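Local structure of esterase A (5GKV) at residues 186-190 and 191-195; 209-212 and 213-216. The protein is a penicillin-binding protein homologue of the beta-lactamase family that probably hydrolyses ester substrates with a serine-type active site. All coordinates share one frame; numbering follows the deposited sequence.

Interaction 1: 186-190 and 191-195; sequences DGRTM and GTALR
Arg188 lies across Ala193 at the point where a short linker turns into helix 190-202, and its side chain can be followed atom by atom. CB leans toward the helix and comes nearest to CB of Thr192. CG stands anti to the carbonyl carbon (chi1 -57°), and a bend at chi3 (-65°) then brings the guanidinium back over the first turn of the helix. There CZ rests 3.5 Å from CB of Ala193, the methyl sitting over the centre of one flat face. The edge of the same group belongs to Asp186: NE donates to OD1 at 2.8 Å and NH2 to OD2 at 2.9 Å, each onto a syn lone pair and almost exactly in the guanidinium plane. This side-on, two-nitrogen salt bridge fixes the rotation of the guanidinium. NH1 and NH2 form further salt bridges with Glu196 and Asp197 of the helix, so that three carboxylates probably balance the charge of Arg188. Asp186 OD1 is gripped twice, because its anti lone pair receives the backbone N of Arg188 at 2.9 Å, which makes an Asx turn. Gly187, within that turn, has a positive phi and ends helix 173-186.

Thr189 starts the next helix. Its OG1, set between the backbone N and the carbonyl carbon (chi1 67°), accepts from Thr192 N at 3.1 Å, lies 2.9 Å from Thr192 OG1 and also bonds to Glu260. Met190, directed away from 191-195, packs on Leu89 and Ile90 of helix 82-95 and on Phe182 of helix 173-186. Together these features form a tight helix-to-helix connection: an Asx turn and a glycine close one helix, and a threonine N-cap opens the next.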
loop_
_atom_site.group_PDB
_atom_site.type_symbol
_atom_site.label_atom_id
_atom_site.label_comp_id
_atom_site.label_asym_id
_atom_site.label_seq_id
_atom_site.Cartn_x
_atom_site.Cartn_y
_atom_site.Cartn_z
ATOM N N ASP A 186 15.030 1.357 -13.855
ATOM C CA ASP A 186 16.027 0.768 -12.971
ATOM C C ASP A 186 16.678 -0.457 -13.601
ATOM O O ASP A 186 17.882 -0.679 -13.436
ATOM C CB ASP A 186 15.380 0.401 -11.625
ATOM C CG ASP A 186 16.323 -0.376 -10.718
ATOM O OD1 ASP A 186 16.551 -1.579 -10.971
ATOM O OD2 ASP A 186 16.827 0.224 -9.744
ATOM N N GLY A 187 15.904 -1.271 -14.311
ATOM C CA GLY A 187 16.446 -2.512 -14.832
ATOM C C GLY A 187 15.935 -3.749 -14.117
ATOM O O GLY A 187 15.688 -4.784 -14.745
ATOM N N ARG A 188 15.770 -3.653 -12.801
ATOM C CA ARG A 188 15.278 -4.747 -11.976
ATOM C C ARG A 188 13.774 -4.593 -11.738
ATOM O O ARG A 188 13.210 -3.509 -11.879
ATOM C CB ARG A 188 15.999 -4.770 -10.622
ATOM C CG ARG A 188 17.528 -4.877 -10.676
ATOM C CD ARG A 188 18.164 -4.496 -9.332
ATOM N NE ARG A 188 17.946 -3.087 -9.002
ATOM C CZ ARG A 188 18.280 -2.534 -7.840
ATOM N NH1 ARG A 188 18.840 -3.276 -6.895
ATOM N NH2 ARG A 188 18.052 -1.247 -7.620
ATOM N N THR A 189 13.131 -5.689 -11.348
ATOM C CA THR A 189 11.752 -5.569 -10.888
ATOM C C THR A 189 11.710 -4.792 -9.576
ATOM O O THR A 189 12.711 -4.680 -8.864
ATOM C CB THR A 189 11.111 -6.939 -10.674
ATOM O OG1 THR A 189 11.754 -7.602 -9.574
ATOM C CG2 THR A 189 11.178 -7.797 -11.936
ATOM N N MET A 190 10.522 -4.275 -9.232
ATOM C CA MET A 190 10.391 -3.596 -7.947
ATOM C C MET A 190 10.751 -4.523 -6.792
ATOM O O MET A 190 11.449 -4.117 -5.858
ATOM C CB MET A 190 8.972 -3.060 -7.756
ATOM C CG MET A 190 8.739 -1.722 -8.402
ATOM S SD MET A 190 7.126 -1.080 -7.918
ATOM C CE MET A 190 7.306 0.593 -8.498
ATOM N N GLY A 191 10.267 -5.766 -6.826
ATOM C CA GLY A 191 10.494 -6.654 -5.696
ATOM C C GLY A 191 11.965 -6.976 -5.524
ATOM O O GLY A 191 12.458 -7.086 -4.401
ATOM N N THR A 192 12.690 -7.103 -6.637
ATOM C CA THR A 192 14.120 -7.406 -6.562
ATOM C C THR A 192 14.901 -6.218 -6.026
ATOM O O THR A 192 15.749 -6.366 -5.137
ATOM C CB THR A 192 14.656 -7.805 -7.936
ATOM O OG1 THR A 192 14.003 -9.000 -8.368
ATOM C CG2 THR A 192 16.170 -8.051 -7.847
ATOM N N ALA A 193 14.626 -5.027 -6.554
ATOM C CA ALA A 193 15.299 -3.838 -6.050
ATOM C C ALA A 193 14.960 -3.596 -4.586
ATOM O O ALA A 193 15.843 -3.257 -3.789
ATOM C CB ALA A 193 14.929 -2.624 -6.890
ATOM N N LEU A 194 13.682 -3.750 -4.216
ATOM C CA LEU A 194 13.293 -3.597 -2.816
ATOM C C LEU A 194 14.118 -4.513 -1.921
ATOM O O LEU A 194 14.625 -4.092 -0.873
ATOM C CB LEU A 194 11.800 -3.898 -2.638
ATOM C CG LEU A 194 11.308 -3.965 -1.180
ATOM C CD1 LEU A 194 11.366 -2.609 -0.489
ATOM C CD2 LEU A 194 9.890 -4.555 -1.100
ATOM N N ARG A 195 14.243 -5.780 -2.315
ATOM C CA ARG A 195 14.977 -6.743 -1.501
ATOM C C ARG A 195 16.470 -6.411 -1.466
ATOM O O ARG A 195 17.088 -6.410 -0.395
ATOM C CB ARG A 195 14.735 -8.155 -2.040
ATOM C CG ARG A 195 15.584 -9.255 -1.403
ATOM C CD ARG A 195 15.411 -10.593 -2.125
ATOM N NE ARG A 195 15.732 -10.535 -3.557
ATOM C CZ ARG A 195 16.953 -10.718 -4.066
ATOM N NH1 ARG A 195 17.977 -10.965 -3.256
ATOM N NH2 ARG A 195 17.152 -10.659 -5.384
#

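Interaction 2: 209-212 and 213-216; sequences GLPD and SEHD
The imidazole of His215 folds back over the residues that precede it, so that Asp212 meets a face and Leu210 an edge. CA of Asp212 stands 3.6 Å from the ring centroid and only 9° off the normal, a CH-pi contact over the centre of the ring. Near the ring plane, NE2 donates to O of Leu210 at 3.0 Å, although it approaches from above the carbonyl plane and the bond is somewhat bent. The proton on NE2 thus goes to a backbone acceptor, and with CA of Asp212 over one face, this bond helps fix the rotation of the ring. CG of His215 stands anti to the carbonyl carbon (chi1 -73°), which swings the ring back over Asp212. The carboxylate of Asp212 is turned 43° from the ring and brings OD1 to 3.5 Å from CE1, while OD1 forms a salt bridge with Arg258 of helix 253-258, against which His215 also packs.

The backbone here makes two overlapping type I beta-turns, 211-214 and 212-215: Glu214 N bonds to O of Pro211 and His215 N to O of Asp212. A water takes a second place on O of Asp212 and accepts from Asp216 N.

Leu210 runs at about a right angle to Glu214, its CD1 lying 3.5 Å from CB of Glu214, and its CD2 lies alongside CD2 of His215, the two side chains running in opposite directions. Bent at chi2, Glu214 curls its carboxylate round so that OE2 accepts from Ser213 OG at 2.7 Å, on the anti side, while OE1 pairs with Arg217.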
loop_
_atom_site.group_PDB
_atom_site.type_symbol
_atom_site.label_atom_id
_atom_site.label_comp_id
_atom_site.label_asym_id
_atom_site.label_seq_id
_atom_site.Cartn_x
_atom_site.Cartn_y
_atom_site.Cartn_z
ATOM N N GLY A 209 6.821 -10.372 -4.035
ATOM C CA GLY A 209 7.321 -11.626 -4.562
ATOM C C GLY A 209 7.926 -12.467 -3.451
ATOM O O GLY A 209 9.072 -12.252 -3.050
ATOM N N LEU A 210 7.157 -13.421 -2.934
ATOM C CA LEU A 210 7.531 -14.154 -1.736
ATOM C C LEU A 210 7.987 -15.559 -2.094
ATOM O O LEU A 210 7.174 -16.341 -2.613
ATOM C CB LEU A 210 6.337 -14.212 -0.783
ATOM C CG LEU A 210 6.604 -14.739 0.618
ATOM C CD1 LEU A 210 7.525 -13.808 1.403
ATOM C CD2 LEU A 210 5.249 -14.932 1.334
ATOM N N PRO A 211 9.246 -15.931 -1.841
ATOM C CA PRO A 211 9.696 -17.295 -2.163
ATOM C C PRO A 211 8.944 -18.350 -1.361
ATOM O O PRO A 211 8.506 -18.114 -0.229
ATOM C CB PRO A 211 11.186 -17.282 -1.789
ATOM C CG PRO A 211 11.572 -15.838 -1.747
ATOM C CD PRO A 211 10.340 -15.096 -1.315
ATOM N N ASP A 212 8.821 -19.542 -1.961
ATOM C CA ASP A 212 8.123 -20.655 -1.320
ATOM C C ASP A 212 8.607 -20.916 0.102
ATOM O O ASP A 212 7.812 -21.340 0.953
ATOM C CB ASP A 212 8.297 -21.949 -2.126
ATOM C CG ASP A 212 7.389 -22.031 -3.346
ATOM O OD1 ASP A 212 6.951 -20.986 -3.853
ATOM O OD2 ASP A 212 7.126 -23.163 -3.807
ATOM N N SER A 213 9.902 -20.707 0.375
ATOM C CA SER A 213 10.456 -21.007 1.700
ATOM C C SER A 213 9.808 -20.184 2.811
ATOM O O SER A 213 9.896 -20.562 3.993
ATOM C CB SER A 213 11.956 -20.750 1.710
ATOM O OG SER A 213 12.216 -19.394 1.385
ATOM N N GLU A 214 9.177 -19.064 2.464
ATOM C CA GLU A 214 8.498 -18.204 3.426
ATOM C C GLU A 214 7.004 -18.486 3.548
ATOM O O GLU A 214 6.342 -17.874 4.397
ATOM C CB GLU A 214 8.689 -16.731 3.035
ATOM C CG GLU A 214 10.125 -16.346 2.737
ATOM C CD GLU A 214 11.082 -16.844 3.794
ATOM O OE1 GLU A 214 10.900 -16.501 4.987
ATOM O OE2 GLU A 214 12.017 -17.590 3.433
ATOM N N HIS A 215 6.451 -19.382 2.728
ATOM C CA HIS A 215 4.992 -19.485 2.662
ATOM C C HIS A 215 4.389 -20.049 3.941
ATOM O O HIS A 215 3.248 -19.716 4.273
ATOM C CB HIS A 215 4.562 -20.335 1.470
ATOM C CG HIS A 215 4.741 -19.648 0.153
ATOM N ND1 HIS A 215 4.204 -20.135 -1.020
ATOM C CD2 HIS A 215 5.410 -18.518 -0.179
ATOM C CE1 HIS A 215 4.537 -19.335 -2.018
ATOM N NE2 HIS A 215 5.265 -18.344 -1.534
ATOM N N ASP A 216 5.132 -20.876 4.683
ATOM C CA ASP A 216 4.556 -21.518 5.861
ATOM C C ASP A 216 4.284 -20.545 6.997
ATOM O O ASP A 216 3.498 -20.876 7.893
ATOM C CB ASP A 216 5.455 -22.654 6.367
ATOM C CG ASP A 216 5.448 -23.869 5.436
ATOM O OD1 ASP A 216 6.326 -24.756 5.605
ATOM O OD2 ASP A 216 4.568 -23.929 4.539
HETATM O O HOH W 1 7.242 -22.545 3.339
#

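In the fold
The two interactions follow in series along the chain: interaction 1 joins the end of helix 173-186 to the start of helix 190-202, and interaction 2 comes after strand 206-208, in the long loop that leads to helix 235-241. Their centres are 17 Å apart; the nearest atoms approach to about 5 Å without touching. Strand 206-208 links them, since Leu194 packs on Leu206 and Ile208 just before the chain enters 209-212. The 253-262 region is a second link, as Glu260 and Pro262 meet interaction 1 and helix 253-258 meets interaction 2. Both belong to the beta-lactamase-type fold, where helix 190-202 and strand 206-208 tie a helix-to-helix junction to a surface turn.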